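Local coordinates for siderophore-interacting protein (Aeromonas hydrophila, PDB 6K2L) that binds FAD and probably reduces the iron of ferric siderophores so that it can be released inside the cell, at residues R230-R233 against E237-R240; A198-Y203 against E222-P227. The protein carries 1 engineered substitution. One frame throughout, in Å; residues are numbered along the deposited sequence.

Interaction 1 (R230-R233 against E237-R240); sequences RHVR and EVDR
The guanidinium groups of Arg233 and Arg240 approach with their planes 82° apart. Arg240 NH1 lies at the edge of the Arg233 group and near its plane, 2.9 Å from Arg233 NH2 and 3.1 Å from Arg233 NE; in return, Arg233 NE sits at the edge of the Arg240 group, while Arg233 NH2 comes to that group obliquely. All of these nitrogens are donors, so the approach is one of like charges and not a bond. It spans the loop that carries helix 222-235 into strand 243-245, the second half of a beta-alpha-beta crossover that starts at strand 214-218. The Arg233 chain runs extended from CG to NE, whereas that of Arg240 bends at chi2 and again at chi3 (-71°), which brings NH1 round to Arg233. A counterweight comes from the chain terminus: Arg233 NH2 is hydrogen-bonded to the O of Ser268, the last residue of the chain, whose terminal carboxylate would probably offset part of the positive charge, to which Arg229 also adds.

The loop brings Glu237 back beside the helix, its CA lying 6.4 Å from the CA of Arg233. A bend at chi2 brings Glu237 OE1 to 3.6 Å from the O of Arg233, two acceptors that do not bond. Beneath this polar surface, Val232 and Val238 supply the apolar part of the contact, and both also rest on Phe216 of strand 214-218. Their meeting is a single pair of methyls, Val232 CG1 against Val238 CG2 at 4.1 Å.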
loop_
_atom_site.group_PDB
_atom_site.type_symbol
_atom_site.label_atom_id
_atom_site.label_comp_id
_atom_site.label_asym_id
_atom_site.label_seq_id
_atom_site.Cartn_x
_atom_site.Cartn_y
_atom_site.Cartn_z
ATOM N N ARG A 230 -17.644 11.401 19.725
ATOM C CA ARG A 230 -18.424 12.463 20.331
ATOM C C ARG A 230 -17.556 13.666 20.668
ATOM O O ARG A 230 -17.990 14.806 20.474
ATOM C CB ARG A 230 -19.155 11.941 21.564
ATOM C CG ARG A 230 -20.483 12.636 21.795
ATOM C CD ARG A 230 -20.973 12.358 23.176
ATOM N NE ARG A 230 -21.611 11.046 23.262
ATOM C CZ ARG A 230 -21.045 9.951 23.762
ATOM N NH1 ARG A 230 -19.791 9.991 24.214
ATOM N NH2 ARG A 230 -21.740 8.813 23.805
ATOM N N HIS A 231 -16.348 13.445 21.183
ATOM C CA HIS A 231 -15.452 14.569 21.423
ATOM C C HIS A 231 -15.256 15.397 20.162
ATOM O O HIS A 231 -15.351 16.632 20.198
ATOM C CB HIS A 231 -14.107 14.078 21.930
ATOM C CG HIS A 231 -13.123 15.181 22.148
ATOM N ND1 HIS A 231 -11.932 15.275 21.456
ATOM C CD2 HIS A 231 -13.166 16.254 22.971
ATOM C CE1 HIS A 231 -11.280 16.353 21.853
ATOM N NE2 HIS A 231 -12.009 16.966 22.769
ATOM N N VAL A 232 -14.987 14.734 19.035
ATOM C CA VAL A 232 -14.845 15.459 17.772
ATOM C C VAL A 232 -16.131 16.181 17.382
ATOM O O VAL A 232 -16.082 17.289 16.826
ATOM C CB VAL A 232 -14.379 14.495 16.661
ATOM C CG1 VAL A 232 -14.421 15.152 15.275
ATOM C CG2 VAL A 232 -12.971 13.995 16.970
ATOM N N ARG A 233 -17.287 15.595 17.659
ATOM C CA ARG A 233 -18.519 16.292 17.333
ATOM C C ARG A 233 -18.815 17.460 18.271
ATOM O O ARG A 233 -19.497 18.399 17.859
ATOM C CB ARG A 233 -19.692 15.304 17.296
ATOM C CG ARG A 233 -19.808 14.538 15.974
ATOM C CD ARG A 233 -20.475 13.208 16.237
ATOM N NE ARG A 233 -21.092 12.573 15.075
ATOM C CZ ARG A 233 -21.969 11.575 15.172
ATOM N NH1 ARG A 233 -22.341 11.139 16.374
ATOM N NH2 ARG A 233 -22.488 11.027 14.083
ATOM N N GLU A 237 -15.841 21.231 14.397
ATOM C CA GLU A 237 -16.749 20.886 13.307
ATOM C C GLU A 237 -15.974 20.290 12.133
ATOM O O GLU A 237 -15.322 21.005 11.355
ATOM C CB GLU A 237 -17.635 22.068 12.889
ATOM C CG GLU A 237 -18.896 22.125 13.735
ATOM C CD GLU A 237 -19.628 20.733 13.731
ATOM O OE1 GLU A 237 -20.077 20.256 14.798
ATOM O OE2 GLU A 237 -19.757 20.100 12.655
ATOM N N VAL A 238 -16.057 18.964 12.018
ATOM C CA VAL A 238 -15.415 18.221 10.949
ATOM C C VAL A 238 -16.502 17.517 10.162
ATOM O O VAL A 238 -17.414 16.925 10.747
ATOM C CB VAL A 238 -14.408 17.217 11.536
ATOM C CG1 VAL A 238 -13.739 16.405 10.412
ATOM C CG2 VAL A 238 -13.403 17.930 12.413
ATOM N N ASP A 239 -16.418 17.586 8.847
ATOM C CA ASP A 239 -17.406 16.876 8.053
ATOM C C ASP A 239 -17.288 15.367 8.258
ATOM O O ASP A 239 -16.212 14.833 8.544
ATOM C CB ASP A 239 -17.262 17.201 6.564
ATOM C CG ASP A 239 -18.409 16.640 5.737
ATOM O OD1 ASP A 239 -19.588 17.017 5.993
ATOM O OD2 ASP A 239 -18.141 15.795 4.851
ATOM N N ARG A 240 -18.436 14.687 8.102
ATOM C CA ARG A 240 -18.539 13.248 8.320
ATOM C C ARG A 240 -17.594 12.473 7.417
ATOM O O ARG A 240 -17.149 11.377 7.773
ATOM C CB ARG A 240 -19.988 12.796 8.082
ATOM C CG ARG A 240 -20.304 11.353 8.472
ATOM C CD ARG A 240 -21.641 11.227 9.198
ATOM N NE ARG A 240 -21.593 11.783 10.554
ATOM C CZ ARG A 240 -22.307 12.833 10.978
ATOM N NH1 ARG A 240 -22.171 13.252 12.233
ATOM N NH2 ARG A 240 -23.155 13.470 10.163
#

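Interaction 2 (A198-Y203 against E222-P227)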
loop_
_atom_site.group_PDB
_atom_site.type_symbol
_atom_site.label_atom_id
_atom_site.label_comp_id
_atom_site.label_asym_id
_atom_site.label_seq_id
_atom_site.Cartn_x
_atom_site.Cartn_y
_atom_site.Cartn_z
ATOM N N ALA A 198 -10.428 5.297 30.255
ATOM C CA ALA A 198 -10.388 6.697 30.667
ATOM C C ALA A 198 -9.010 7.332 30.541
ATOM O O ALA A 198 -8.951 8.481 30.074
ATOM C CB ALA A 198 -10.926 6.850 32.095
ATOM N N PRO A 199 -7.886 6.692 30.912
ATOM C CA PRO A 199 -6.584 7.368 30.672
ATOM C C PRO A 199 -6.382 7.748 29.206
ATOM O O PRO A 199 -6.120 8.927 28.904
ATOM C CB PRO A 199 -5.550 6.339 31.163
ATOM C CG PRO A 199 -6.314 5.446 32.106
ATOM C CD PRO A 199 -7.697 5.362 31.523
ATOM N N LEU A 200 -6.526 6.786 28.280
ATOM C CA LEU A 200 -6.421 7.104 26.857
ATOM C C LEU A 200 -7.323 8.276 26.480
ATOM O O LEU A 200 -6.877 9.203 25.798
ATOM C CB LEU A 200 -6.759 5.882 26.002
ATOM C CG LEU A 200 -6.367 5.946 24.517
ATOM C CD1 LEU A 200 -6.037 4.565 23.986
ATOM C CD2 LEU A 200 -7.450 6.586 23.651
ATOM N N VAL A 201 -8.603 8.235 26.886
ATOM C CA VAL A 201 -9.567 9.234 26.413
ATOM C C VAL A 201 -9.243 10.604 26.968
ATOM O O VAL A 201 -9.271 11.596 26.232
ATOM C CB VAL A 201 -11.016 8.838 26.751
ATOM C CG1 VAL A 201 -11.988 9.875 26.192
ATOM C CG2 VAL A 201 -11.323 7.492 26.165
ATOM N N GLU A 202 -8.933 10.686 28.262
ATOM C CA GLU A 202 -8.427 11.923 28.833
ATOM C C GLU A 202 -7.245 12.454 28.037
ATOM O O GLU A 202 -7.232 13.636 27.648
ATOM C CB GLU A 202 -8.033 11.717 30.301
ATOM C CG GLU A 202 -7.339 12.937 30.882
ATOM C CD GLU A 202 -7.385 13.014 32.412
ATOM O OE1 GLU A 202 -6.495 12.431 33.089
ATOM O OE2 GLU A 202 -8.311 13.670 32.948
ATOM N N TYR A 203 -6.257 11.591 27.749
ATOM C CA TYR A 203 -5.056 12.065 27.059
ATOM C C TYR A 203 -5.378 12.592 25.677
ATOM O O TYR A 203 -4.883 13.652 25.288
ATOM C CB TYR A 203 -4.022 10.961 26.951
ATOM C CG TYR A 203 -3.037 11.144 25.824
ATOM C CD1 TYR A 203 -1.937 11.995 25.964
ATOM C CD2 TYR A 203 -3.199 10.462 24.612
ATOM C CE1 TYR A 203 -1.004 12.159 24.933
ATOM C CE2 TYR A 203 -2.288 10.620 23.578
ATOM C CZ TYR A 203 -1.185 11.463 23.752
ATOM O OH TYR A 203 -0.278 11.605 22.737
ATOM N N GLU A 222 -15.709 -0.676 21.193
ATOM C CA GLU A 222 -16.739 0.367 21.133
ATOM C C GLU A 222 -16.452 1.536 22.076
ATOM O O GLU A 222 -16.703 2.706 21.722
ATOM C CB GLU A 222 -18.097 -0.238 21.457
ATOM C CG GLU A 222 -19.243 0.519 20.856
ATOM C CD GLU A 222 -20.543 0.291 21.618
ATOM O OE1 GLU A 222 -20.545 0.482 22.867
ATOM O OE2 GLU A 222 -21.547 -0.087 20.962
ATOM N N GLY A 223 -15.942 1.230 23.281
ATOM C CA GLY A 223 -15.597 2.204 24.307
ATOM C C GLY A 223 -14.408 3.102 24.021
ATOM O O GLY A 223 -14.038 3.926 24.862
ATOM N N LEU A 224 -13.753 2.917 22.878
ATOM C CA LEU A 224 -12.824 3.904 22.348
ATOM C C LEU A 224 -13.449 4.716 21.225
ATOM O O LEU A 224 -13.292 5.941 21.186
ATOM C CB LEU A 224 -11.550 3.224 21.835
ATOM C CG LEU A 224 -10.678 2.503 22.849
ATOM C CD1 LEU A 224 -9.844 1.460 22.141
ATOM C CD2 LEU A 224 -9.782 3.479 23.577
ATOM N N VAL A 225 -14.168 4.053 20.308
ATOM C CA VAL A 225 -14.667 4.741 19.121
ATOM C C VAL A 225 -15.700 5.784 19.496
ATOM O O VAL A 225 -15.677 6.914 18.990
ATOM C CB VAL A 225 -15.243 3.734 18.115
ATOM C CG1 VAL A 225 -15.960 4.473 16.991
ATOM C CG2 VAL A 225 -14.136 2.860 17.567
ATOM N N VAL A 226 -16.616 5.435 20.389
ATOM C CA VAL A 226 -17.764 6.306 20.629
ATOM C C VAL A 226 -17.384 7.576 21.395
ATOM O O VAL A 226 -17.741 8.684 20.951
ATOM C CB VAL A 226 -18.877 5.506 21.319
ATOM C CG1 VAL A 226 -19.894 6.444 21.939
ATOM C CG2 VAL A 226 -19.516 4.573 20.288
ATOM N N PRO A 227 -16.678 7.497 22.528
ATOM C CA PRO A 227 -16.279 8.743 23.190
ATOM C C PRO A 227 -15.452 9.645 22.301
ATOM O O PRO A 227 -15.632 10.866 22.356
ATOM C CB PRO A 227 -15.486 8.268 24.418
ATOM C CG PRO A 227 -15.138 6.840 24.162
ATOM C CD PRO A 227 -16.254 6.313 23.301
#
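Two helical openings lie side by side here, 198-203 and 222-227, with the CA atoms of Val201 and Leu224 the nearest across the pair at 7.5 Å, and the second helix kinks at Pro227, whose ring nitrogen has no hydrogen to offer to the preceding turn.

Leu200 and Leu224 form the buried half of the contact, crossing at about a right angle. One methyl of Leu224 does the touching: CD2 comes up to the fork of Leu200, 3.9 Å from Leu200 CD1 and equally 3.9 Å from Leu200 CD2. Leu224 reaches it with CG anti to its carbonyl carbon (chi1 -64°), although its CB does not itself point at the other helix. Both leucines also rest on Val142 of the central strand 138-144, and Leu200 reaches Ala167 and Leu169 of strand 163-170 as well. The arrangement is that of a Rossmann-like alpha/beta domain, as in the ferredoxin reductase superfamily, with neighbouring helices lining one face of a parallel sheet. The side chain of Leu224 is about 11 Å from the bound FAD, too far to touch it.

Farther from the strands, Val201 meets the ring of Pro227, and both point their CB toward the opposite helix. Val201 CG1 approaches Pro227 CB at 4.2 Å, and this pair of carbons makes up the whole of the close contact between the two residues, on the less buried side of the leucines.

Helix 222-235 takes part in both contacts, using its first turns in interaction 2 and its later turns in interaction 1. The order along the chain is serial: the pairing of 198-203 with 222-227 is complete before 230-233 meets 237-240, and the two centres lie 15 Å apart. Interaction 2 joins neighbouring helices over the middle of the parallel sheet, partly buried, against strands 138-144 and 163-170. Interaction 1 joins the same helix to the connection leading into edge strand 243-245, at the surface. Together they illustrate how one helix of an alpha/beta domain can pack against another helix near its start and against its own outgoing loop near its end.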